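Local coordinates for protein probable threonyl-tRNA synthetase 1 (Aeropyrum pernix, PDB 3A32) that probably attaches threonine to tRNA(Thr) in two steps, activation with ATP and then transfer, and probably cannot remove mischarged serine, at residues 74-79 and 103-108; 79-84 and 112-117; 118-123 and 291-296; 282-287 and 308-313. All blocks are in the same frame, centred on the assembly; numbering follows the deposited sequence.

All four contacts are mostly buried, and none is a surface patch. Contacts 1 and 4 are antiparallel strand pairs. Contact 1 lies in a small three-stranded sheet and contact 4 in the large sheet of the catalytic core. Contacts 2 and 3 are apolar and both use helix 112-126, near its start in contact 2 and further along in contact 3. Contact 1 leads into contact 2 through Thr79 and through Tyr114 OH, which bonds Ile76 O. Contacts 2 and 4 carry two protein ligands of the same zinc ion, Cys112 and His310. Contacts 1, 2 and 3 also meet the second subunit, whereas no residue of that subunit touches contact 4.

Contact 1. Residues 74-79 and 103-108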
# COMPACT_ATOMS: atom_id res chain seq x y z
N PRO A 74 -7.22 -11.56 0.44
CA PRO A 74 -6.08 -12.46 0.52
C PRO A 74 -5.42 -12.83 -0.78
O PRO A 74 -6.04 -12.81 -1.86
CB PRO A 74 -6.65 -13.70 1.18
CG PRO A 74 -7.82 -13.17 1.97
CD PRO A 74 -8.41 -12.15 1.06
N ILE A 75 -4.15 -13.18 -0.67
CA ILE A 75 -3.39 -13.62 -1.80
C ILE A 75 -3.63 -15.08 -2.19
O ILE A 75 -3.46 -15.43 -3.39
CB ILE A 75 -1.91 -13.23 -1.61
CG1 ILE A 75 -1.91 -11.70 -1.70
CG2 ILE A 75 -0.98 -13.98 -2.63
CD1 ILE A 75 -0.61 -11.03 -1.90
N ILE A 76 -4.03 -15.92 -1.23
CA ILE A 76 -4.32 -17.32 -1.51
C ILE A 76 -5.78 -17.62 -1.19
O ILE A 76 -6.46 -16.81 -0.56
CB ILE A 76 -3.37 -18.28 -0.81
CG1 ILE A 76 -3.49 -18.19 0.74
CG2 ILE A 76 -1.94 -18.03 -1.33
CD1 ILE A 76 -2.80 -19.42 1.57
N ALA A 77 -6.29 -18.73 -1.69
CA ALA A 77 -7.66 -19.12 -1.41
C ALA A 77 -7.80 -20.60 -1.66
O ALA A 77 -7.11 -21.15 -2.51
CB ALA A 77 -8.66 -18.36 -2.30
N SER A 78 -8.72 -21.24 -0.95
CA SER A 78 -9.14 -22.59 -1.32
C SER A 78 -9.63 -22.50 -2.72
O SER A 78 -10.28 -21.50 -3.09
CB SER A 78 -10.30 -23.05 -0.41
OG SER A 78 -10.96 -24.23 -0.89
N THR A 79 -9.40 -23.56 -3.51
CA THR A 79 -10.00 -23.60 -4.84
C THR A 79 -11.52 -23.71 -4.85
O THR A 79 -12.15 -23.54 -5.91
CB THR A 79 -9.39 -24.67 -5.73
OG1 THR A 79 -9.29 -25.92 -5.00
CG2 THR A 79 -8.02 -24.21 -6.25
N HIS A 103 -5.82 -30.50 1.02
CA HIS A 103 -6.78 -29.55 0.43
C HIS A 103 -6.14 -28.59 -0.57
O HIS A 103 -5.13 -27.98 -0.31
CB HIS A 103 -7.51 -28.72 1.52
CG HIS A 103 -8.34 -29.54 2.46
ND1 HIS A 103 -9.72 -29.46 2.48
CD2 HIS A 103 -8.00 -30.41 3.44
CE1 HIS A 103 -10.18 -30.26 3.42
NE2 HIS A 103 -9.16 -30.86 4.01
N GLU A 104 -6.78 -28.45 -1.72
CA GLU A 104 -6.26 -27.68 -2.84
C GLU A 104 -6.49 -26.15 -2.67
O GLU A 104 -7.62 -25.70 -2.38
CB GLU A 104 -6.98 -28.12 -4.09
CG GLU A 104 -6.31 -27.53 -5.34
CD GLU A 104 -7.01 -27.97 -6.57
OE1 GLU A 104 -8.23 -27.76 -6.65
OE2 GLU A 104 -6.35 -28.54 -7.44
N PHE A 105 -5.41 -25.39 -2.85
CA PHE A 105 -5.38 -23.93 -2.73
C PHE A 105 -4.78 -23.40 -3.99
O PHE A 105 -4.09 -24.15 -4.69
CB PHE A 105 -4.51 -23.49 -1.56
CG PHE A 105 -5.25 -23.42 -0.24
CD1 PHE A 105 -5.58 -22.20 0.31
CD2 PHE A 105 -5.67 -24.61 0.42
CE1 PHE A 105 -6.27 -22.11 1.57
CE2 PHE A 105 -6.37 -24.56 1.64
CZ PHE A 105 -6.65 -23.30 2.24
N ALA A 106 -5.02 -22.13 -4.26
CA ALA A 106 -4.48 -21.44 -5.40
C ALA A 106 -3.94 -20.08 -4.94
O ALA A 106 -4.48 -19.46 -4.02
CB ALA A 106 -5.59 -21.21 -6.43
N VAL A 107 -2.90 -19.62 -5.63
CA VAL A 107 -2.51 -18.24 -5.59
C VAL A 107 -3.57 -17.53 -6.44
O VAL A 107 -3.89 -17.95 -7.58
CB VAL A 107 -1.07 -18.05 -6.15
CG1 VAL A 107 -0.60 -16.63 -6.00
CG2 VAL A 107 -0.10 -19.02 -5.39
N LYS A 108 -4.17 -16.49 -5.85
CA LYS A 108 -5.26 -15.74 -6.45
C LYS A 108 -4.89 -15.25 -7.85
O LYS A 108 -3.86 -14.54 -8.01
CB LYS A 108 -5.54 -14.54 -5.53
CG LYS A 108 -6.61 -13.60 -5.93
CD LYS A 108 -6.85 -12.49 -4.88
CE LYS A 108 -5.69 -11.50 -4.78
NZ LYS A 108 -6.09 -10.42 -3.82
O HOH W 1 -9.57 -26.28 -0.50
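Ile76, Ala77 and Ser78 pair with Val107, Ala106 and Phe105 as antiparallel strands of a small three-stranded sheet. Within this chain, strand 76-78 is an outer strand and strand 103-107 the middle one. Ala77 and Ala106 form the hydrogen-bonded pair. Ala77 N reaches Ala106 O at 3.0 Å, and Ala106 N returns to Ala77 O at 2.9 Å. The bonding runs on past both ends of strand 76-78. Lys108 N gives to Ile75 O at 2.8 Å, and Thr79 N gives to Glu104 O at 3.0 Å, where a water also donates.

The Phe105 ring lies against the backbone at Ser78. Ser78 CA lies over the ring centre, 4.0 Å from the centroid, in a CH-pi contact. Ile76 CD1 meets Phe105 CD1 obliquely at 4.1 Å.

Thr79 and Glu104 cross at about a right angle. Thr79 OG1 sits between its own backbone N and carbonyl carbon (chi1 46°), and it donates to Glu104 OE1 at 2.7 Å. It meets that oxygen on the anti side, 15° out of the carboxylate plane. The other carboxylate oxygen of Glu104 forms a salt bridge with Arg92, giving the group two polar holds. Beside this bond, Thr79 CG2 packs on Ala106 CB at 3.9 Å.

Ser78 OG accepts from Glu80 N, capping the turn that leads into helix 80-84. Strand 96-100 completes the sheet beside strand 103-107. Phe82 of helix 80-84 packs on Ala77 and Ala106, and Tyr114 of helix 112-126 on Pro74 and Ala77. The second subunit adds Phe36 against Ser78.

Contact 2. Residues 79-84 and 112-117. With ZN (zinc ion), chain G.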
# COMPACT_ATOMS: atom_id res chain seq x y z
N THR A 79 -9.40 -23.56 -3.51
CA THR A 79 -10.00 -23.60 -4.84
C THR A 79 -11.52 -23.71 -4.85
O THR A 79 -12.15 -23.54 -5.91
CB THR A 79 -9.39 -24.67 -5.73
OG1 THR A 79 -9.29 -25.92 -5.00
CG2 THR A 79 -8.02 -24.21 -6.25
N GLU A 80 -12.13 -23.99 -3.69
CA GLU A 80 -13.60 -23.89 -3.61
C GLU A 80 -14.06 -22.50 -4.05
O GLU A 80 -15.11 -22.31 -4.66
CB GLU A 80 -14.12 -24.16 -2.20
CG GLU A 80 -13.84 -25.55 -1.68
CD GLU A 80 -14.38 -26.64 -2.58
OE1 GLU A 80 -15.57 -26.51 -2.93
OE2 GLU A 80 -13.62 -27.59 -2.95
N LEU A 81 -13.24 -21.50 -3.76
CA LEU A 81 -13.64 -20.16 -4.09
C LEU A 81 -13.78 -20.01 -5.61
O LEU A 81 -14.73 -19.37 -6.09
CB LEU A 81 -12.66 -19.14 -3.50
CG LEU A 81 -12.97 -17.67 -3.78
CD1 LEU A 81 -14.34 -17.27 -3.24
CD2 LEU A 81 -11.86 -16.81 -3.19
N PHE A 82 -12.85 -20.63 -6.34
CA PHE A 82 -12.78 -20.53 -7.79
C PHE A 82 -13.61 -21.62 -8.48
O PHE A 82 -13.99 -21.44 -9.64
CB PHE A 82 -11.32 -20.49 -8.28
CG PHE A 82 -10.49 -19.42 -7.58
CD1 PHE A 82 -10.75 -18.06 -7.80
CD2 PHE A 82 -9.50 -19.77 -6.67
CE1 PHE A 82 -10.00 -17.06 -7.10
CE2 PHE A 82 -8.74 -18.78 -6.01
CZ PHE A 82 -9.02 -17.42 -6.22
N LYS A 83 -13.94 -22.70 -7.77
CA LYS A 83 -14.95 -23.66 -8.23
C LYS A 83 -16.34 -23.00 -8.31
O LYS A 83 -17.04 -23.20 -9.31
CB LYS A 83 -15.04 -24.88 -7.30
CG LYS A 83 -13.83 -25.84 -7.45
CD LYS A 83 -13.90 -27.01 -6.48
CE LYS A 83 -12.70 -27.96 -6.61
NZ LYS A 83 -12.84 -29.10 -5.60
N VAL A 84 -16.73 -22.22 -7.29
CA VAL A 84 -18.03 -21.52 -7.29
C VAL A 84 -18.12 -20.49 -8.39
O VAL A 84 -19.15 -20.33 -9.03
CB VAL A 84 -18.38 -20.87 -5.91
CG1 VAL A 84 -19.67 -20.04 -6.03
CG2 VAL A 84 -18.52 -21.97 -4.78
N CYS A 112 -12.10 -10.79 -8.01
CA CYS A 112 -13.59 -10.85 -8.10
C CYS A 112 -14.37 -11.65 -7.06
O CYS A 112 -15.32 -11.11 -6.50
CB CYS A 112 -14.05 -11.28 -9.53
SG CYS A 112 -12.80 -11.06 -10.85
N PRO A 113 -14.08 -12.97 -6.91
CA PRO A 113 -14.78 -13.80 -5.92
C PRO A 113 -14.60 -13.30 -4.49
O PRO A 113 -15.56 -13.34 -3.71
CB PRO A 113 -14.13 -15.19 -6.10
CG PRO A 113 -13.59 -15.19 -7.55
CD PRO A 113 -13.17 -13.76 -7.77
N TYR A 114 -13.40 -12.80 -4.16
CA TYR A 114 -13.19 -12.20 -2.82
C TYR A 114 -14.06 -10.95 -2.64
O TYR A 114 -14.73 -10.83 -1.64
CB TYR A 114 -11.71 -11.95 -2.51
CG TYR A 114 -10.97 -13.15 -1.85
CD1 TYR A 114 -9.74 -13.61 -2.34
CD2 TYR A 114 -11.47 -13.77 -0.72
CE1 TYR A 114 -9.06 -14.67 -1.74
CE2 TYR A 114 -10.77 -14.82 -0.09
CZ TYR A 114 -9.58 -15.26 -0.61
OH TYR A 114 -8.92 -16.31 -0.00
N HIS A 115 -14.10 -10.07 -3.64
CA HIS A 115 -14.92 -8.82 -3.58
C HIS A 115 -16.39 -9.13 -3.45
O HIS A 115 -17.08 -8.40 -2.77
CB HIS A 115 -14.67 -7.93 -4.81
CG HIS A 115 -13.30 -7.32 -4.83
ND1 HIS A 115 -12.92 -6.34 -5.73
CD2 HIS A 115 -12.23 -7.53 -4.02
CE1 HIS A 115 -11.68 -5.97 -5.47
NE2 HIS A 115 -11.24 -6.67 -4.44
N ILE A 116 -16.85 -10.22 -4.10
CA ILE A 116 -18.23 -10.71 -3.95
C ILE A 116 -18.53 -11.29 -2.57
O ILE A 116 -19.59 -11.06 -2.05
CB ILE A 116 -18.65 -11.72 -5.03
CG1 ILE A 116 -18.61 -11.04 -6.39
CG2 ILE A 116 -20.08 -12.30 -4.74
CD1 ILE A 116 -18.44 -12.08 -7.46
N LEU A 117 -17.59 -12.05 -2.00
CA LEU A 117 -17.76 -12.50 -0.63
C LEU A 117 -17.92 -11.30 0.34
O LEU A 117 -18.71 -11.37 1.31
CB LEU A 117 -16.61 -13.43 -0.19
CG LEU A 117 -16.49 -14.87 -0.76
CD1 LEU A 117 -15.28 -15.58 -0.15
CD2 LEU A 117 -17.77 -15.76 -0.52
ZN ZN G . -13.26 -8.97 -11.66
O HOH W 2 -11.86 -7.66 -12.29
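The Tyr114 ring takes the CD2 methyl of Leu81 over the centre of one face, 3.6 Å from the centroid and only 5° off the ring normal. All six ring carbons lie at much the same distance from that methyl, as in a well-centred CH-pi contact. At the far end of the ring, Tyr114 OH is hydrogen-bonded to Ile76 O of the neighbouring strand, which probably helps to fix the ring. The Phe82 ring is met obliquely. Its CD1 lies 4.0 Å from Pro113 CG, and the two side chains cross at about a right angle.

Leu81 carries most of the contact. Its CG is anti to the backbone N (chi1 -180°), and its two methyls divide the work. CD2 covers the tyrosine, while CD1 fits between Pro113 CB at 3.5 Å and Leu117 CD1 at 3.6 Å. Leu81 thus fits among three residues on one side of the facing helix. The short helix segments run at 90° to each other, with axes 10.1 Å apart. Across this interface the packing is entirely apolar. Polar groups lie around it: Lys83 NZ forms a salt bridge with Glu80 OE2 at 3.1 Å, and Arg290 bonds Lys83 O. Phe36 of the second subunit packs on Val84 and Leu117.

Cys112, at the start of the second helix, binds zinc through SG at 2.3 Å. His166, His310 and a water complete the site. This Cys-His-His zinc site is characteristic of threonyl-tRNA synthetases, where the metal recognises threonine in well-studied relatives.

Contact 3. Residues 118-123 and 291-296; sequences LFLNEV and FRLYDV
Leu120 crosses Leu293 obliquely, with the CD2 methyls of the two residues 3.8 Å apart. Leu293 CD2 also serves Phe119, whose CE2 lies 4.1 Å from it. Those two side chains slide past each other in opposite directions, and the methyl reaches the ring obliquely. One face of the Phe119 ring is packed by Val123 CG2 of the next turn, offset toward the rim. One turn further along each helix, Val123 and Val296 meet tip to tip, CG1 to CG1 at 3.8 Å. At the other end, Leu120 CD1 approaches Phe291 CD1 at 4.2 Å.

Phe291 lies just after helix 287-290. That helix closes with a Schellman motif in which Arg292, with positive phi, is the C-prime residue. Arg292 is also the N-cap of helix 293-301, so this one residue ends one helix and begins the next. Phe29 of the second subunit forms a cation-pi contact with Arg292, and Val28 of that subunit packs on Val296.

The contact is an apolar helix-to-helix seam within the class II synthetase core. It joins the helix that begins with a zinc ligand to the helix leading into strand 306-316, probably the motif 3 strand.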
# COMPACT_ATOMS: atom_id res chain seq x y z
N LEU A 118 -17.17 -10.23 0.11
CA LEU A 118 -17.25 -9.03 0.96
C LEU A 118 -18.59 -8.35 0.81
O LEU A 118 -19.14 -7.87 1.77
CB LEU A 118 -16.13 -8.00 0.62
CG LEU A 118 -14.67 -8.41 0.97
CD1 LEU A 118 -13.65 -7.30 0.72
CD2 LEU A 118 -14.59 -8.87 2.42
N PHE A 119 -19.09 -8.22 -0.40
CA PHE A 119 -20.49 -7.86 -0.61
C PHE A 119 -21.45 -8.79 0.18
O PHE A 119 -22.29 -8.33 0.93
CB PHE A 119 -20.84 -7.90 -2.09
CG PHE A 119 -22.33 -7.70 -2.37
CD1 PHE A 119 -22.91 -6.43 -2.25
CD2 PHE A 119 -23.14 -8.77 -2.79
CE1 PHE A 119 -24.29 -6.23 -2.53
CE2 PHE A 119 -24.52 -8.59 -3.06
CZ PHE A 119 -25.10 -7.29 -2.92
N LEU A 120 -21.29 -10.10 0.02
CA LEU A 120 -22.16 -11.06 0.69
C LEU A 120 -22.10 -10.92 2.18
O LEU A 120 -23.14 -11.03 2.83
CB LEU A 120 -21.90 -12.50 0.24
CG LEU A 120 -22.35 -12.79 -1.20
CD1 LEU A 120 -21.90 -14.17 -1.66
CD2 LEU A 120 -23.92 -12.57 -1.41
N ASN A 121 -20.92 -10.70 2.74
CA ASN A 121 -20.82 -10.55 4.21
C ASN A 121 -21.59 -9.30 4.72
O ASN A 121 -22.23 -9.37 5.75
CB ASN A 121 -19.36 -10.53 4.69
CG ASN A 121 -19.24 -10.28 6.17
OD1 ASN A 121 -19.69 -11.09 7.00
ND2 ASN A 121 -18.63 -9.14 6.54
N GLU A 122 -21.52 -8.19 3.97
CA GLU A 122 -22.16 -6.94 4.36
C GLU A 122 -23.67 -7.04 4.23
O GLU A 122 -24.40 -6.45 5.02
CB GLU A 122 -21.63 -5.73 3.56
CG GLU A 122 -20.12 -5.56 3.65
CD GLU A 122 -19.59 -5.06 5.03
OE1 GLU A 122 -20.36 -4.79 5.95
OE2 GLU A 122 -18.37 -4.95 5.19
N VAL A 123 -24.14 -7.81 3.24
CA VAL A 123 -25.57 -8.04 3.12
C VAL A 123 -26.05 -8.87 4.31
O VAL A 123 -27.07 -8.57 4.91
CB VAL A 123 -25.95 -8.60 1.69
CG1 VAL A 123 -27.45 -9.10 1.60
CG2 VAL A 123 -25.67 -7.56 0.66
N PHE A 291 -22.84 -16.96 -7.70
CA PHE A 291 -22.89 -16.51 -6.30
C PHE A 291 -24.29 -16.08 -5.85
O PHE A 291 -24.43 -15.48 -4.80
CB PHE A 291 -21.94 -15.33 -6.11
CG PHE A 291 -20.49 -15.72 -6.04
CD1 PHE A 291 -19.93 -16.16 -4.84
CD2 PHE A 291 -19.70 -15.70 -7.19
CE1 PHE A 291 -18.60 -16.52 -4.78
CE2 PHE A 291 -18.37 -16.07 -7.14
CZ PHE A 291 -17.82 -16.48 -5.95
N ARG A 292 -25.30 -16.35 -6.68
CA ARG A 292 -26.69 -16.15 -6.33
C ARG A 292 -26.98 -14.70 -5.98
O ARG A 292 -27.78 -14.42 -5.07
CB ARG A 292 -27.10 -17.16 -5.25
CG ARG A 292 -27.04 -18.60 -5.80
CD ARG A 292 -26.74 -19.59 -4.69
NE ARG A 292 -26.48 -20.98 -5.13
CZ ARG A 292 -26.44 -22.02 -4.30
NH1 ARG A 292 -26.67 -21.85 -3.00
NH2 ARG A 292 -26.19 -23.25 -4.75
N LEU A 293 -26.39 -13.78 -6.75
CA LEU A 293 -26.54 -12.35 -6.50
C LEU A 293 -27.88 -11.78 -6.93
O LEU A 293 -28.38 -10.83 -6.31
CB LEU A 293 -25.40 -11.55 -7.15
CG LEU A 293 -23.97 -12.00 -6.72
CD1 LEU A 293 -22.93 -11.06 -7.30
CD2 LEU A 293 -23.88 -12.12 -5.14
N TYR A 294 -28.42 -12.35 -8.01
CA TYR A 294 -29.73 -11.99 -8.52
C TYR A 294 -30.82 -12.32 -7.45
O TYR A 294 -31.69 -11.51 -7.21
CB TYR A 294 -30.03 -12.74 -9.83
CG TYR A 294 -29.31 -12.27 -11.08
CD1 TYR A 294 -29.02 -10.93 -11.28
CD2 TYR A 294 -28.94 -13.18 -12.07
CE1 TYR A 294 -28.38 -10.50 -12.41
CE2 TYR A 294 -28.31 -12.76 -13.23
CZ TYR A 294 -28.03 -11.42 -13.39
OH TYR A 294 -27.43 -10.94 -14.54
N ASP A 295 -30.72 -13.50 -6.84
CA ASP A 295 -31.54 -13.93 -5.71
C ASP A 295 -31.39 -13.00 -4.51
O ASP A 295 -32.38 -12.43 -4.04
CB ASP A 295 -31.25 -15.39 -5.34
CG ASP A 295 -31.75 -16.37 -6.40
OD1 ASP A 295 -32.70 -16.00 -7.13
OD2 ASP A 295 -31.19 -17.48 -6.53
N VAL A 296 -30.14 -12.82 -4.07
CA VAL A 296 -29.83 -11.97 -2.93
C VAL A 296 -30.31 -10.53 -3.09
O VAL A 296 -30.92 -9.95 -2.19
CB VAL A 296 -28.29 -12.07 -2.57
CG1 VAL A 296 -27.85 -10.87 -1.77
CG2 VAL A 296 -28.03 -13.36 -1.82

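Contact 4. Residues 282-287 and 308-313; sequences QFDFNL and IIHRAL. With ZN (zinc ion), chain G.
His310 binds zinc through ND1 at 2.1 Å and, on the other side of its ring, gives NE2-H to Asp284 OD2 at 2.6 Å. This bond is nearly straight, 176° at the hydrogen. It lies in the ring plane and uses the anti lone pair of OD2. Carboxylate and ring are nearly coplanar, 30° apart. The same zinc is held by Cys112 and His166.

Asp284 is held in turn by the chain that follows it. Leu287 N donates to its OD1 at 2.8 Å, from above the carboxylate plane, so Asp284 caps the turn into helix 287-290. Leu287 CD1 packs obliquely against His310 CE1 at 3.6 Å.

The strand pairing places the backbone of His310. Gln282 N and His310 O bond at 2.8 Å, and His310 N returns to Gln282 O at 2.7 Å. The Gln282 side chain lies alongside the histidine. On the other face of the sheet, Ile309 CG1 stands over the Phe283 ring, 4.0 Å from its centroid.

With the hydrogen on NE2 engaged by Asp284, ND1 is left to offer its lone pair to the metal. The carboxylate and the zinc together probably hold the ring's rotation, and the carboxylate probably makes ND1 a stronger ligand.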
# COMPACT_ATOMS: atom_id res chain seq x y z
N GLN A 282 -16.39 -4.35 -17.87
CA GLN A 282 -16.87 -5.69 -18.21
C GLN A 282 -18.05 -6.18 -17.34
O GLN A 282 -17.91 -6.44 -16.14
CB GLN A 282 -15.69 -6.66 -18.10
CG GLN A 282 -16.08 -8.12 -18.26
CD GLN A 282 -16.28 -8.49 -19.72
OE1 GLN A 282 -15.33 -8.44 -20.50
NE2 GLN A 282 -17.52 -8.89 -20.09
N PHE A 283 -19.23 -6.25 -17.94
CA PHE A 283 -20.38 -6.98 -17.44
C PHE A 283 -20.22 -8.49 -17.36
O PHE A 283 -19.50 -9.13 -18.14
CB PHE A 283 -21.58 -6.69 -18.36
CG PHE A 283 -22.07 -5.28 -18.25
CD1 PHE A 283 -23.19 -4.98 -17.48
CD2 PHE A 283 -21.39 -4.25 -18.91
CE1 PHE A 283 -23.63 -3.65 -17.36
CE2 PHE A 283 -21.83 -2.94 -18.82
CZ PHE A 283 -22.95 -2.62 -18.04
N ASP A 284 -20.99 -9.05 -16.44
CA ASP A 284 -20.85 -10.42 -16.05
C ASP A 284 -22.23 -10.93 -15.67
O ASP A 284 -22.89 -10.39 -14.76
CB ASP A 284 -19.84 -10.52 -14.90
CG ASP A 284 -19.33 -11.92 -14.70
OD1 ASP A 284 -20.15 -12.88 -14.80
OD2 ASP A 284 -18.10 -12.07 -14.44
N PHE A 285 -22.66 -11.94 -16.43
CA PHE A 285 -23.97 -12.64 -16.28
C PHE A 285 -23.75 -14.00 -15.60
O PHE A 285 -24.68 -14.64 -15.11
CB PHE A 285 -24.62 -12.80 -17.66
CG PHE A 285 -24.86 -11.47 -18.35
CD1 PHE A 285 -25.23 -10.33 -17.59
CD2 PHE A 285 -24.73 -11.35 -19.71
CE1 PHE A 285 -25.43 -9.12 -18.19
CE2 PHE A 285 -24.97 -10.10 -20.35
CZ PHE A 285 -25.30 -9.00 -19.60
N ASN A 286 -22.49 -14.38 -15.53
CA ASN A 286 -22.07 -15.59 -14.89
C ASN A 286 -22.04 -15.46 -13.35
O ASN A 286 -22.69 -16.28 -12.67
CB ASN A 286 -20.70 -15.99 -15.45
CG ASN A 286 -20.18 -17.29 -14.84
OD1 ASN A 286 -20.86 -18.32 -14.83
ND2 ASN A 286 -18.92 -17.26 -14.38
N LEU A 287 -21.30 -14.48 -12.83
CA LEU A 287 -21.07 -14.30 -11.38
C LEU A 287 -22.35 -14.12 -10.57
O LEU A 287 -22.46 -14.69 -9.50
CB LEU A 287 -20.10 -13.12 -11.07
CG LEU A 287 -18.57 -13.25 -11.21
CD1 LEU A 287 -17.79 -11.94 -10.88
CD2 LEU A 287 -17.95 -14.50 -10.47
N ILE A 308 -23.65 -6.63 -12.67
CA ILE A 308 -22.37 -6.87 -12.05
C ILE A 308 -21.26 -6.46 -13.03
O ILE A 308 -21.22 -6.88 -14.21
CB ILE A 308 -22.22 -8.35 -11.62
CG1 ILE A 308 -22.93 -8.64 -10.31
CG2 ILE A 308 -20.75 -8.66 -11.35
CD1 ILE A 308 -24.47 -8.50 -10.25
N ILE A 309 -20.36 -5.60 -12.56
CA ILE A 309 -19.34 -5.06 -13.42
C ILE A 309 -17.95 -5.28 -12.80
O ILE A 309 -17.75 -5.05 -11.62
CB ILE A 309 -19.61 -3.55 -13.73
CG1 ILE A 309 -20.88 -3.39 -14.55
CG2 ILE A 309 -18.39 -2.90 -14.44
CD1 ILE A 309 -21.39 -1.96 -14.72
N HIS A 310 -17.03 -5.76 -13.63
CA HIS A 310 -15.59 -5.70 -13.39
C HIS A 310 -15.10 -4.46 -14.11
O HIS A 310 -15.50 -4.22 -15.25
CB HIS A 310 -14.88 -6.84 -14.12
CG HIS A 310 -15.43 -8.21 -13.87
ND1 HIS A 310 -14.81 -9.10 -13.01
CD2 HIS A 310 -16.48 -8.88 -14.41
CE1 HIS A 310 -15.47 -10.25 -13.02
NE2 HIS A 310 -16.48 -10.14 -13.87
N ARG A 311 -14.21 -3.66 -13.50
CA ARG A 311 -13.64 -2.52 -14.22
C ARG A 311 -12.23 -2.20 -13.75
O ARG A 311 -11.95 -2.31 -12.58
CB ARG A 311 -14.55 -1.28 -14.10
CG ARG A 311 -14.97 -0.84 -12.69
CD ARG A 311 -14.20 0.40 -12.18
NE ARG A 311 -12.81 0.18 -11.78
CZ ARG A 311 -12.00 1.15 -11.33
NH1 ARG A 311 -12.44 2.41 -11.20
NH2 ARG A 311 -10.74 0.86 -10.98
N ALA A 312 -11.33 -1.83 -14.66
CA ALA A 312 -10.07 -1.20 -14.26
C ALA A 312 -9.92 0.03 -15.13
O ALA A 312 -10.46 0.05 -16.21
CB ALA A 312 -8.89 -2.17 -14.47
N LEU A 313 -9.15 1.03 -14.69
CA LEU A 313 -8.84 2.21 -15.50
C LEU A 313 -7.55 2.02 -16.26
O LEU A 313 -7.51 2.29 -17.43
CB LEU A 313 -8.78 3.50 -14.67
CG LEU A 313 -9.90 3.77 -13.63
CD1 LEU A 313 -9.65 5.08 -12.90
CD2 LEU A 313 -11.32 3.79 -14.23
ZN ZN G . -13.26 -8.97 -11.66
O HOH W 3 -24.31 -8.05 -14.99
O HOH W 2 -11.86 -7.66 -12.29